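Local coordinates for protein phosphatidylinositol phosphate phosphatase (Schizosaccharomyces pombe, PDB 1I9Z) that hydrolyses the 5-phosphate of phosphatidylinositol 4,5-bisphosphate and of soluble inositol polyphosphates, the present chain being the inositol 5-phosphatase domain of a synaptojanin, at residues Ile27-Tyr32 with Val203-Phe208; Asn209-Leu214 with Ala280-Ile285; Ile255-Thr260 with Tyr296-Leu301; Tyr261-Gly266 with Asp305-Tyr310. One frame throughout, in Å; residues are numbered along the deposited sequence.

Contact 1: residues Ile27-Tyr32 with Val203-Phe208; sequences IFVASY and VWFGDF
Strands Ile27-Tyr32 and Val203-Phe205 pack face to face from two different sheets, their axes 9.0 Å apart at closest approach and nearly parallel, with a signed crossing angle of -17°. Side chains fill most of the gap, with the carbonyl O of Ala30 and the CA of Gly206 also taking part. The central interaction is a CH-pi contact: Val29 CG1, anti to its backbone N, sits over the middle of the Phe205 ring, 3.7 Å from the centroid and 13° off the normal. Phe205 presents that face because its CG occupies the crowded position between backbone N and carbonyl carbon (chi1 68°), which swings the ring off its own strand toward Ile27-Tyr32.

The apolar packing continues through Val203, whose CG1 meets Val29 CG1 tip to tip at 4.1 Å. Around the rim of the Phe205 ring the neighbours are more polar. Ser31 CB touches Phe205 CD1 at 3.5 Å near the ring plane, and the carbonyl O of Ala30 comes obliquely to Phe205 CE1 at 3.4 Å. Ser31 OG, anti to its backbone N, passes the ring edge and reaches Gly206 CA at 3.4 Å. At Gly206 the main chain turns a corner, with backbone angles that would jam a CB against the carbonyl O of Phe205.

This is the interior of the DNase I-like beta sandwich. Ser31 OG is hydrogen-bonded to Gln63 NE2. Ile285 of strand 283-288 also packs on Val203 and Phe205, while strand 309-320 flanks Ile27-Tyr32 within its sheet, with Tyr313 against Val29 and Ile309 against Ser31.

Contact 2: residues Asn209-Leu214 with Ala280-Ile285; sequences NYRISL and AWTDRI. With 2IP (D-myo-inositol-1,4-bisphosphate), chain C.
Direct hydrogen bonding between the two segments is a single main-chain bond: Asn209 N meets a lone pair of Thr282 O at 3.3 Å. One water takes the N-H of Tyr210 and donates to the carbonyls of Trp281 and Thr282; another links Tyr210 O with Trp281 N.

Van der Waals contacts line the same seam. Ala280 CB lies 3.6 Å from Arg211 CD, Thr282 CG2 runs alongside Arg211 NE, and Ile212 CD1 crosses obliquely to the indole at Trp281 CE3, 3.7 Å away.

Within Asn209-Leu214, Arg211 bends at chi2 (-57°) and grips Asn209 side-on: NE donates to the backbone O at 2.8 Å and NH2 to OD1 at 2.9 Å, both from above the carbonyl planes. Asn209 ND2 is held by Leu167 O. At the far edge of the guanidinium, Arg211 NH1 donates to 2IP O5 at 3.0 Å and to O6 at 3.3 Å, with a weak second bond from NH2 to O5.

Asn209 and Arg211 end the GDxNxR signature of inositol 5-phosphatases, and Ala280-Arg284 lies in PxWxDR. By holding NE and NH2, Asn209 probably fixes the guanidinium's rotation from the second shell, and the cation probably polarises O5, from which the phosphate is removed.

Contact 3: residues Ile255-Thr260 with Tyr296-Leu301; sequences ITFPPT and YQSVPL
Phe257 is the hub, its ring wedged between strand residues and its own loop. Its CE2 edge points into the face of Tyr296 in a T-shaped stack, with ring centroids 5.1 Å apart and planes at 87°. Over one Phe257 face lie the carbonyl C of Gln297 and, 3.7 Å above the plane and offset toward the rim, Ser298 N, a buried amide with no partner in the model. Ile255 CG2 sits over the centre of the opposite face, and Ile255 CG1 meets Tyr296 CE1 obliquely at 3.7 Å. The Phe257 CG takes the crowded position (chi1 52°), which aims the ring at the strand. Beyond it, Ser298 CB touches Thr260 CG2 at 3.7 Å.

Polar links flank the rings. Gln297, bent at chi2, swings its amide back so that NE2 donates to Thr256 OG1 at 3.1 Å, close to the amide plane. One water joins Thr256 N to Tyr296 O; another bridges Pro258 O and Ser298 OG.

Further out, Tyr296 OH is held by Glu252 OE2 and Ile285 N, and Phe257 O by Trp281 NE1. The long loop before strand 283-288 is thereby packed against the edge strand 292-298 of the six-stranded sheet, on the side of the DNase I-like sandwich that carries the substrate site, with the Thr260 side chain about 11 Å from the bound inositol bisphosphate.

Contact 4: residues Tyr261-Gly266 with Asp305-Tyr310; sequences YKFDIG and DHRPIY. With 2IP (D-myo-inositol-1,4-bisphosphate), chain C.
Tyr261 leaves the backbone with CG anti to N (chi1 171°), and from CB onward it runs between His306 and the bound inositol bisphosphate. CB lies over the His306 ring in a CH-pi contact. CG follows across the same imidazole, and Tyr261 CD1 comes closest, 3.3 Å from His306 NE2; the two rings meet obliquely, planes at 46°. Tyr261 CE1 lies between His306 NE2 and 2IP O41. Lys262 CB covers the centre of one face of the phenol. At the tip, Tyr261 OH is hydrogen-bonded to 2IP O5 at 2.5 Å. Tyr261 OH also lies 2.4 Å from 2IP O41 and 3.0 Å from P4, closer than a normal non-bonded contact.

Asp305 and His306 follow Ser304 in the Ser-Asp-His sequence of the 5-phosphatases, on the substrate-binding rim of the DNase I-like fold. His306 ND1 is hydrogen-bonded to Asp283 OD2, which probably orients the imidazole, while the Asp305 side chain lies about 4 Å from the bound calcium. Lys262 NZ reaches Asp305 OD2 in a long salt bridge (3.5 Å) and makes a weak bond to 2IP O42, so carboxylate and phosphate probably share one positive charge.

Behind this, the segments are fastened by Phe263 N, which donates almost straight (170°) to a lone pair of Asp305 O at 2.9 Å. The Arg307 guanidinium lies flat on Phe263 as a cation-pi stack, NH2 over the ring centre and CZ 3.9 Å from the centroid. Arg307 NH1 donates to a water that in turn donates to Asp264 O, and NH2 also donates to Thr267 O.

Contact 1 lies in the core, its centre about 5 Å from the chain's centre; the centres of contacts 2, 3 and 4 lie about 16 to 19 Å out, on one side. Gly206 N to Arg284 O (2.9 Å) joins contact 1 to contact 2 between neighbouring strands, and Ser31 O to Ile309 N (2.9 Å) joins it to contact 4. From contact 2, Asp283 OD2 meets Thr260 OG1 of contact 3 at 2.7 Å, and Ala280 N meets Tyr261 O of contact 4 at 2.8 Å. Contacts 3 and 4 share Thr260 O to Arg307 N, 2.8 Å. Arg211 of contact 2 and Tyr261 of contact 4 converge on 2IP O5, so the ligand couples two contacts whose segments alternate along the chain.

Contact 1: residues Ile27-Tyr32 with Val203-Phe208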
# COMPACT_ATOMS: atom_id res chain seq x y z
N ILE A 27 7.35 -0.13 7.89
CA ILE A 27 6.38 0.66 7.14
C ILE A 27 4.97 0.41 7.65
O ILE A 27 4.55 -0.73 7.81
CB ILE A 27 6.43 0.31 5.65
CG1 ILE A 27 7.84 0.59 5.10
CG2 ILE A 27 5.34 1.15 4.91
CD1 ILE A 27 8.06 0.11 3.62
N PHE A 28 4.25 1.48 7.91
CA PHE A 28 2.88 1.40 8.47
C PHE A 28 1.95 1.91 7.39
O PHE A 28 2.11 3.06 6.93
CB PHE A 28 2.76 2.31 9.70
CG PHE A 28 1.46 2.13 10.47
CD1 PHE A 28 1.44 1.31 11.63
CD2 PHE A 28 0.27 2.79 10.09
CE1 PHE A 28 0.28 1.13 12.39
CE2 PHE A 28 -0.93 2.63 10.84
CZ PHE A 28 -0.92 1.77 12.02
N VAL A 29 1.01 1.09 6.96
CA VAL A 29 0.09 1.44 5.89
C VAL A 29 -1.29 1.51 6.48
O VAL A 29 -1.75 0.58 7.14
CB VAL A 29 0.12 0.40 4.72
CG1 VAL A 29 -0.96 0.77 3.62
CG2 VAL A 29 1.49 0.36 4.10
N ALA A 30 -1.94 2.64 6.26
CA ALA A 30 -3.23 2.93 6.83
C ALA A 30 -4.22 3.41 5.78
O ALA A 30 -3.90 4.27 4.98
CB ALA A 30 -3.06 4.07 7.94
N SER A 31 -5.46 2.91 5.89
CA SER A 31 -6.53 3.23 4.96
C SER A 31 -7.84 3.58 5.67
O SER A 31 -8.25 2.90 6.65
CB SER A 31 -6.75 2.04 3.99
OG SER A 31 -7.53 2.49 2.91
N TYR A 32 -8.54 4.60 5.16
CA TYR A 32 -9.80 5.01 5.74
C TYR A 32 -10.76 5.67 4.77
O TYR A 32 -10.43 6.70 4.18
CB TYR A 32 -9.50 5.98 6.91
CG TYR A 32 -10.59 6.19 7.96
CD1 TYR A 32 -11.83 5.53 7.93
CD2 TYR A 32 -10.33 7.04 9.06
CE1 TYR A 32 -12.79 5.73 8.99
CE2 TYR A 32 -11.26 7.22 10.07
CZ TYR A 32 -12.47 6.58 10.03
OH TYR A 32 -13.42 6.82 11.03
N VAL A 203 2.58 -1.70 -2.68
CA VAL A 203 1.47 -1.95 -1.73
C VAL A 203 0.33 -1.20 -2.36
O VAL A 203 0.47 0.01 -2.68
CB VAL A 203 1.72 -1.41 -0.29
CG1 VAL A 203 0.46 -1.63 0.58
CG2 VAL A 203 2.89 -2.16 0.34
N TRP A 204 -0.77 -1.92 -2.64
CA TRP A 204 -1.92 -1.29 -3.31
C TRP A 204 -3.09 -1.54 -2.36
O TRP A 204 -3.36 -2.69 -2.00
CB TRP A 204 -2.16 -1.94 -4.65
CG TRP A 204 -3.17 -1.33 -5.53
CD1 TRP A 204 -4.23 -0.53 -5.19
CD2 TRP A 204 -3.25 -1.52 -6.95
NE1 TRP A 204 -4.94 -0.20 -6.31
CE2 TRP A 204 -4.36 -0.81 -7.40
CE3 TRP A 204 -2.48 -2.24 -7.87
CZ2 TRP A 204 -4.74 -0.78 -8.77
CZ3 TRP A 204 -2.87 -2.21 -9.24
CH2 TRP A 204 -3.98 -1.49 -9.66
N PHE A 205 -3.81 -0.49 -1.99
CA PHE A 205 -4.82 -0.65 -0.98
C PHE A 205 -5.92 0.40 -1.06
O PHE A 205 -5.80 1.36 -1.81
CB PHE A 205 -4.13 -0.51 0.43
CG PHE A 205 -3.59 0.93 0.73
CD1 PHE A 205 -4.38 1.82 1.46
CD2 PHE A 205 -2.35 1.35 0.28
CE1 PHE A 205 -3.91 3.12 1.75
CE2 PHE A 205 -1.85 2.64 0.54
CZ PHE A 205 -2.65 3.54 1.30
N GLY A 206 -6.95 0.21 -0.25
CA GLY A 206 -8.03 1.20 -0.17
C GLY A 206 -9.39 0.56 -0.15
O GLY A 206 -9.54 -0.56 0.30
N ASP A 207 -10.40 1.29 -0.62
CA ASP A 207 -11.79 0.81 -0.62
C ASP A 207 -11.96 0.23 -2.02
O ASP A 207 -12.39 0.91 -2.97
CB ASP A 207 -12.76 1.97 -0.41
CG ASP A 207 -14.22 1.50 -0.36
OD1 ASP A 207 -14.47 0.32 -0.74
OD2 ASP A 207 -15.10 2.32 0.02
N PHE A 208 -11.62 -1.06 -2.13
CA PHE A 208 -11.74 -1.73 -3.43
C PHE A 208 -13.20 -2.07 -3.71
O PHE A 208 -13.56 -2.44 -4.82
CB PHE A 208 -10.85 -3.00 -3.50
CG PHE A 208 -9.38 -2.75 -3.39
CD1 PHE A 208 -8.83 -1.48 -3.64
CD2 PHE A 208 -8.50 -3.83 -3.13
CE1 PHE A 208 -7.46 -1.29 -3.66
CE2 PHE A 208 -7.14 -3.65 -3.14
CZ PHE A 208 -6.60 -2.38 -3.41

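Contact 2: residues Asn209-Leu214 with Ala280-Ile285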
# COMPACT_ATOMS: atom_id res chain seq x y z
N ASN A 209 -14.05 -2.00 -2.67
CA ASN A 209 -15.48 -2.18 -2.83
C ASN A 209 -16.00 -3.57 -3.12
O ASN A 209 -17.19 -3.72 -3.37
CB ASN A 209 -16.08 -1.19 -3.87
CG ASN A 209 -16.96 -0.05 -3.21
OD1 ASN A 209 -17.72 -0.31 -2.29
ND2 ASN A 209 -16.78 1.21 -3.68
N TYR A 210 -15.13 -4.57 -3.05
CA TYR A 210 -15.57 -5.94 -3.26
C TYR A 210 -16.42 -6.36 -2.09
O TYR A 210 -16.15 -5.99 -0.90
CB TYR A 210 -14.40 -6.87 -3.44
CG TYR A 210 -13.72 -6.71 -4.81
CD1 TYR A 210 -12.64 -5.84 -4.99
CD2 TYR A 210 -14.15 -7.48 -5.91
CE1 TYR A 210 -11.98 -5.73 -6.21
CE2 TYR A 210 -13.51 -7.35 -7.14
CZ TYR A 210 -12.41 -6.46 -7.27
OH TYR A 210 -11.78 -6.37 -8.46
N ARG A 211 -17.42 -7.20 -2.39
CA ARG A 211 -18.47 -7.54 -1.39
C ARG A 211 -18.55 -9.04 -1.04
O ARG A 211 -17.82 -9.89 -1.62
CB ARG A 211 -19.85 -7.10 -1.93
CG ARG A 211 -19.93 -5.62 -2.40
CD ARG A 211 -19.54 -4.63 -1.28
NE ARG A 211 -19.51 -3.26 -1.80
CZ ARG A 211 -20.58 -2.45 -1.84
NH1 ARG A 211 -21.76 -2.89 -1.38
NH2 ARG A 211 -20.49 -1.23 -2.41
N ILE A 212 -19.35 -9.34 0.00
CA ILE A 212 -19.56 -10.77 0.37
C ILE A 212 -20.87 -11.12 -0.35
O ILE A 212 -21.92 -10.49 -0.13
CB ILE A 212 -19.72 -10.91 1.90
CG1 ILE A 212 -18.39 -10.54 2.58
CG2 ILE A 212 -20.14 -12.35 2.27
CD1 ILE A 212 -18.60 -10.42 4.08
N SER A 213 -20.84 -12.18 -1.20
CA SER A 213 -22.01 -12.49 -1.98
C SER A 213 -23.09 -13.33 -1.27
O SER A 213 -23.49 -14.41 -1.77
CB SER A 213 -21.56 -13.21 -3.31
OG SER A 213 -20.43 -12.52 -3.85
N LEU A 214 -23.54 -12.84 -0.10
CA LEU A 214 -24.65 -13.47 0.64
C LEU A 214 -25.60 -12.31 1.01
O LEU A 214 -25.27 -11.14 0.75
CB LEU A 214 -24.15 -14.24 1.88
CG LEU A 214 -23.20 -15.42 1.64
CD1 LEU A 214 -22.59 -15.81 3.00
CD2 LEU A 214 -23.99 -16.64 1.04
N ALA A 280 -19.50 -6.04 4.29
CA ALA A 280 -18.45 -6.50 3.39
C ALA A 280 -17.06 -6.06 3.83
O ALA A 280 -16.94 -5.11 4.57
CB ALA A 280 -18.73 -5.93 1.95
N TRP A 281 -16.03 -6.78 3.38
CA TRP A 281 -14.66 -6.38 3.58
C TRP A 281 -14.31 -5.48 2.35
O TRP A 281 -13.56 -5.88 1.42
CB TRP A 281 -13.71 -7.60 3.63
CG TRP A 281 -13.81 -8.30 4.95
CD1 TRP A 281 -13.35 -7.86 6.19
CD2 TRP A 281 -14.32 -9.61 5.15
NE1 TRP A 281 -13.53 -8.87 7.15
CE2 TRP A 281 -14.11 -9.95 6.52
CE3 TRP A 281 -14.91 -10.57 4.29
CZ2 TRP A 281 -14.47 -11.21 7.05
CZ3 TRP A 281 -15.27 -11.83 4.84
CH2 TRP A 281 -15.04 -12.12 6.17
N THR A 282 -14.85 -4.25 2.36
CA THR A 282 -14.60 -3.32 1.24
C THR A 282 -13.17 -2.76 1.28
O THR A 282 -12.61 -2.44 0.24
CB THR A 282 -15.54 -2.07 1.31
OG1 THR A 282 -15.61 -1.57 2.65
CG2 THR A 282 -16.91 -2.43 0.88
N ASP A 283 -12.59 -2.66 2.49
CA ASP A 283 -11.25 -2.02 2.70
C ASP A 283 -10.15 -3.05 2.80
O ASP A 283 -10.21 -3.90 3.67
CB ASP A 283 -11.36 -1.19 3.99
CG ASP A 283 -12.56 -0.24 3.88
OD1 ASP A 283 -12.42 0.77 3.15
OD2 ASP A 283 -13.68 -0.55 4.41
N ARG A 284 -9.16 -2.95 1.92
CA ARG A 284 -8.13 -4.02 1.85
C ARG A 284 -6.76 -3.48 1.61
O ARG A 284 -6.59 -2.36 1.07
CB ARG A 284 -8.52 -4.96 0.67
CG ARG A 284 -10.02 -5.38 0.69
CD ARG A 284 -10.32 -6.43 1.75
NE ARG A 284 -10.02 -7.82 1.37
CZ ARG A 284 -10.92 -8.64 0.78
NH1 ARG A 284 -10.56 -9.88 0.48
NH2 ARG A 284 -12.16 -8.23 0.49
N ILE A 285 -5.76 -4.24 2.04
CA ILE A 285 -4.36 -3.85 1.77
C ILE A 285 -3.70 -5.10 1.20
O ILE A 285 -3.75 -6.14 1.84
CB ILE A 285 -3.66 -3.39 3.05
CG1 ILE A 285 -4.35 -2.13 3.57
CG2 ILE A 285 -2.17 -3.06 2.84
CD1 ILE A 285 -3.93 -1.85 5.12
C1 2IP C . -25.15 0.19 -4.23
C2 2IP C . -25.02 1.73 -4.31
C3 2IP C . -24.98 2.39 -2.89
C4 2IP C . -23.88 1.80 -1.97
C5 2IP C . -24.17 0.28 -1.83
C6 2IP C . -24.14 -0.45 -3.21
O1 2IP C . -26.15 -0.65 -4.75
O2 2IP C . -23.85 2.13 -4.98
O3 2IP C . -24.72 3.76 -3.00
O4 2IP C . -23.96 2.46 -0.66
O5 2IP C . -23.20 -0.33 -0.98
O6 2IP C . -24.45 -1.78 -2.83
P4 2IP C . -22.82 3.38 -0.07
O41 2IP C . -21.49 2.55 -0.16
O42 2IP C . -23.13 3.72 1.32
O43 2IP C . -22.88 4.60 -1.01
P1 2IP C . -26.19 -1.62 -5.90
O11 2IP C . -27.47 -1.20 -6.64
O12 2IP C . -25.04 -1.69 -6.87
O13 2IP C . -26.50 -2.97 -5.24
O HOH W 1 -12.76 -4.83 -1.26
O HOH W 2 -16.10 -8.16 0.91

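Contact 3: residues Ile255-Thr260 with Tyr296-Leu301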
# COMPACT_ATOMS: atom_id res chain seq x y z
N ILE A 255 -7.61 -12.49 6.87
CA ILE A 255 -8.43 -11.49 7.55
C ILE A 255 -9.03 -12.10 8.80
O ILE A 255 -9.73 -13.14 8.72
CB ILE A 255 -9.56 -10.99 6.60
CG1 ILE A 255 -8.92 -10.21 5.45
CG2 ILE A 255 -10.62 -10.17 7.35
CD1 ILE A 255 -9.92 -9.92 4.34
N THR A 256 -8.70 -11.49 9.94
CA THR A 256 -9.22 -11.94 11.22
C THR A 256 -10.13 -10.90 11.85
O THR A 256 -10.57 -11.07 13.01
CB THR A 256 -8.08 -12.29 12.19
OG1 THR A 256 -7.30 -11.10 12.45
CG2 THR A 256 -7.15 -13.38 11.56
N PHE A 257 -10.41 -9.82 11.11
CA PHE A 257 -11.30 -8.77 11.61
C PHE A 257 -12.62 -8.80 10.89
O PHE A 257 -12.71 -9.26 9.76
CB PHE A 257 -10.61 -7.38 11.46
CG PHE A 257 -10.10 -7.11 10.09
CD1 PHE A 257 -10.90 -6.44 9.14
CD2 PHE A 257 -8.80 -7.50 9.74
CE1 PHE A 257 -10.36 -6.15 7.83
CE2 PHE A 257 -8.26 -7.23 8.46
CZ PHE A 257 -9.05 -6.55 7.50
N PRO A 258 -13.70 -8.29 11.53
CA PRO A 258 -15.01 -8.29 10.90
C PRO A 258 -15.12 -7.32 9.73
O PRO A 258 -14.27 -6.41 9.61
CB PRO A 258 -15.95 -7.87 12.04
CG PRO A 258 -15.09 -7.89 13.35
CD PRO A 258 -13.71 -7.70 12.89
N PRO A 259 -16.10 -7.51 8.83
CA PRO A 259 -16.39 -6.67 7.66
C PRO A 259 -16.40 -5.22 8.17
O PRO A 259 -17.00 -4.91 9.26
CB PRO A 259 -17.80 -7.12 7.29
CG PRO A 259 -17.66 -8.67 7.45
CD PRO A 259 -16.90 -8.75 8.80
N THR A 260 -15.65 -4.36 7.46
CA THR A 260 -15.47 -3.00 7.87
C THR A 260 -16.53 -2.05 7.35
O THR A 260 -16.46 -0.85 7.62
CB THR A 260 -14.13 -2.48 7.35
OG1 THR A 260 -14.06 -2.73 5.89
CG2 THR A 260 -12.96 -3.25 8.03
N TYR A 296 -2.42 -6.93 10.31
CA TYR A 296 -3.44 -6.51 9.32
C TYR A 296 -4.70 -6.46 10.13
O TYR A 296 -5.30 -7.51 10.44
CB TYR A 296 -3.57 -7.56 8.20
CG TYR A 296 -4.56 -7.26 7.08
CD1 TYR A 296 -5.15 -8.28 6.37
CD2 TYR A 296 -4.82 -5.92 6.64
CE1 TYR A 296 -5.93 -8.03 5.22
CE2 TYR A 296 -5.63 -5.66 5.53
CZ TYR A 296 -6.17 -6.72 4.80
OH TYR A 296 -6.87 -6.46 3.61
N GLN A 297 -5.18 -5.26 10.43
CA GLN A 297 -6.37 -5.17 11.30
C GLN A 297 -7.25 -3.97 10.99
O GLN A 297 -6.79 -3.00 10.35
CB GLN A 297 -5.91 -4.92 12.76
CG GLN A 297 -5.43 -6.14 13.57
CD GLN A 297 -6.43 -7.31 13.51
OE1 GLN A 297 -7.68 -7.14 13.62
NE2 GLN A 297 -5.88 -8.51 13.31
N SER A 298 -8.49 -4.02 11.50
CA SER A 298 -9.41 -2.89 11.46
C SER A 298 -9.32 -2.30 12.90
O SER A 298 -8.85 -2.95 13.83
CB SER A 298 -10.83 -3.28 11.10
OG SER A 298 -11.47 -4.03 12.11
N VAL A 299 -9.72 -1.04 13.03
CA VAL A 299 -9.62 -0.35 14.31
C VAL A 299 -10.95 0.27 14.62
O VAL A 299 -11.64 0.76 13.76
CB VAL A 299 -8.51 0.76 14.21
CG1 VAL A 299 -8.60 1.73 15.39
CG2 VAL A 299 -7.13 0.05 14.13
N PRO A 300 -11.31 0.31 15.90
CA PRO A 300 -12.60 0.89 16.26
C PRO A 300 -12.66 2.43 16.28
O PRO A 300 -12.55 3.04 17.36
CB PRO A 300 -12.90 0.26 17.65
CG PRO A 300 -11.75 -0.69 17.93
CD PRO A 300 -10.60 -0.24 17.06
N LEU A 301 -12.77 3.06 15.11
CA LEU A 301 -13.04 4.52 15.02
C LEU A 301 -14.44 4.57 14.41
O LEU A 301 -14.76 3.78 13.50
CB LEU A 301 -12.10 5.29 14.11
CG LEU A 301 -10.69 5.55 14.64
CD1 LEU A 301 -10.02 6.59 13.74
CD2 LEU A 301 -10.78 6.10 16.13
O HOH W 3 -6.24 -10.00 9.93
O HOH W 4 -13.98 -4.33 11.32

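Contact 4: residues Tyr261-Gly266 with Asp305-Tyr310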
# COMPACT_ATOMS: atom_id res chain seq x y z
N TYR A 261 -17.48 -2.60 6.61
CA TYR A 261 -18.50 -1.87 5.99
C TYR A 261 -19.78 -2.64 6.12
O TYR A 261 -19.84 -3.88 6.09
CB TYR A 261 -18.22 -1.68 4.48
CG TYR A 261 -19.34 -1.09 3.67
CD1 TYR A 261 -19.51 0.30 3.60
CD2 TYR A 261 -20.20 -1.91 2.89
CE1 TYR A 261 -20.48 0.89 2.74
CE2 TYR A 261 -21.19 -1.32 2.05
CZ TYR A 261 -21.31 0.06 1.98
OH TYR A 261 -22.25 0.67 1.15
N LYS A 262 -20.54 -1.57 6.26
CA LYS A 262 -21.63 -0.70 6.44
C LYS A 262 -22.15 -0.52 7.82
O LYS A 262 -23.05 -1.15 8.16
CB LYS A 262 -22.67 -0.92 5.40
CG LYS A 262 -23.64 0.01 5.62
CD LYS A 262 -23.10 1.32 5.36
CE LYS A 262 -24.00 1.76 4.19
NZ LYS A 262 -24.44 3.18 4.48
N PHE A 263 -21.56 0.42 8.58
CA PHE A 263 -22.00 0.59 9.95
C PHE A 263 -22.83 1.88 10.07
O PHE A 263 -22.54 2.89 9.34
CB PHE A 263 -20.77 0.79 10.91
CG PHE A 263 -19.97 -0.43 11.17
CD1 PHE A 263 -18.79 -0.69 10.45
CD2 PHE A 263 -20.41 -1.36 12.10
CE1 PHE A 263 -18.05 -1.88 10.69
CE2 PHE A 263 -19.68 -2.53 12.32
CZ PHE A 263 -18.51 -2.79 11.64
N ASP A 264 -23.76 1.88 11.03
CA ASP A 264 -24.48 3.13 11.38
C ASP A 264 -23.34 3.98 11.98
O ASP A 264 -22.47 3.47 12.70
CB ASP A 264 -25.54 2.88 12.48
CG ASP A 264 -26.79 2.18 11.93
OD1 ASP A 264 -26.90 1.99 10.69
OD2 ASP A 264 -27.66 1.86 12.78
N ILE A 265 -23.33 5.27 11.68
CA ILE A 265 -22.26 6.13 12.12
C ILE A 265 -22.31 6.27 13.67
O ILE A 265 -23.41 6.49 14.22
CB ILE A 265 -22.44 7.49 11.50
CG1 ILE A 265 -22.32 7.34 9.95
CG2 ILE A 265 -21.23 8.43 11.97
CD1 ILE A 265 -22.94 8.45 9.21
N GLY A 266 -21.15 6.15 14.30
CA GLY A 266 -21.01 6.26 15.77
C GLY A 266 -21.30 4.96 16.53
O GLY A 266 -21.18 4.89 17.77
N ASP A 305 -19.04 5.40 8.07
CA ASP A 305 -19.80 4.15 7.97
C ASP A 305 -18.81 3.01 7.64
O ASP A 305 -19.19 1.85 7.57
CB ASP A 305 -20.92 4.26 6.93
CG ASP A 305 -20.44 4.74 5.58
OD1 ASP A 305 -19.26 5.11 5.34
OD2 ASP A 305 -21.33 4.73 4.72
N HIS A 306 -17.53 3.32 7.48
CA HIS A 306 -16.50 2.27 7.36
C HIS A 306 -15.57 2.34 8.57
O HIS A 306 -15.38 3.41 9.16
CB HIS A 306 -15.52 2.49 6.19
CG HIS A 306 -16.15 2.34 4.85
ND1 HIS A 306 -15.69 1.43 3.91
CD2 HIS A 306 -17.13 3.04 4.25
CE1 HIS A 306 -16.37 1.59 2.78
NE2 HIS A 306 -17.25 2.57 2.96
N ARG A 307 -14.99 1.20 8.95
CA ARG A 307 -13.89 1.24 9.95
C ARG A 307 -12.61 1.38 9.20
O ARG A 307 -12.50 0.90 8.05
CB ARG A 307 -13.73 -0.08 10.71
CG ARG A 307 -14.94 -0.40 11.57
CD ARG A 307 -14.79 0.33 13.03
NE ARG A 307 -16.01 -0.01 13.73
CZ ARG A 307 -17.14 0.67 13.71
NH1 ARG A 307 -17.28 1.85 13.07
NH2 ARG A 307 -18.25 0.05 14.16
N PRO A 308 -11.61 2.08 9.78
CA PRO A 308 -10.31 2.26 9.17
C PRO A 308 -9.54 0.95 9.39
O PRO A 308 -9.92 0.12 10.28
CB PRO A 308 -9.66 3.45 9.97
CG PRO A 308 -10.37 3.41 11.30
CD PRO A 308 -11.74 2.73 11.11
N ILE A 309 -8.51 0.72 8.57
CA ILE A 309 -7.68 -0.50 8.71
C ILE A 309 -6.20 -0.12 8.58
O ILE A 309 -5.85 1.03 8.21
CB ILE A 309 -7.99 -1.55 7.60
CG1 ILE A 309 -7.79 -0.93 6.22
CG2 ILE A 309 -9.43 -2.03 7.73
CD1 ILE A 309 -7.76 -1.99 5.04
N TYR A 310 -5.31 -1.04 8.96
CA TYR A 310 -3.89 -0.80 8.75
C TYR A 310 -3.18 -2.13 8.55
O TYR A 310 -3.73 -3.20 8.88
CB TYR A 310 -3.24 -0.02 9.92
CG TYR A 310 -3.13 -0.84 11.20
CD1 TYR A 310 -1.99 -1.62 11.45
CD2 TYR A 310 -4.17 -0.89 12.09
CE1 TYR A 310 -1.90 -2.43 12.59
CE2 TYR A 310 -4.12 -1.74 13.23
CZ TYR A 310 -2.99 -2.48 13.47
OH TYR A 310 -2.90 -3.24 14.62
C1 2IP C . -25.15 0.19 -4.23
C2 2IP C . -25.02 1.73 -4.31
C3 2IP C . -24.98 2.39 -2.89
C4 2IP C . -23.88 1.80 -1.97
C5 2IP C . -24.17 0.28 -1.83
C6 2IP C . -24.14 -0.45 -3.21
O1 2IP C . -26.15 -0.65 -4.75
O2 2IP C . -23.85 2.13 -4.98
O3 2IP C . -24.72 3.76 -3.00
O4 2IP C . -23.96 2.46 -0.66
O5 2IP C . -23.20 -0.33 -0.98
O6 2IP C . -24.45 -1.78 -2.83
P4 2IP C . -22.82 3.38 -0.07
O41 2IP C . -21.49 2.55 -0.16
O42 2IP C . -23.13 3.72 1.32
O43 2IP C . -22.88 4.60 -1.01
P1 2IP C . -26.19 -1.62 -5.90
O11 2IP C . -27.47 -1.20 -6.64
O12 2IP C . -25.04 -1.69 -6.87
O13 2IP C . -26.50 -2.97 -5.24
O HOH W 5 -19.42 3.81 12.78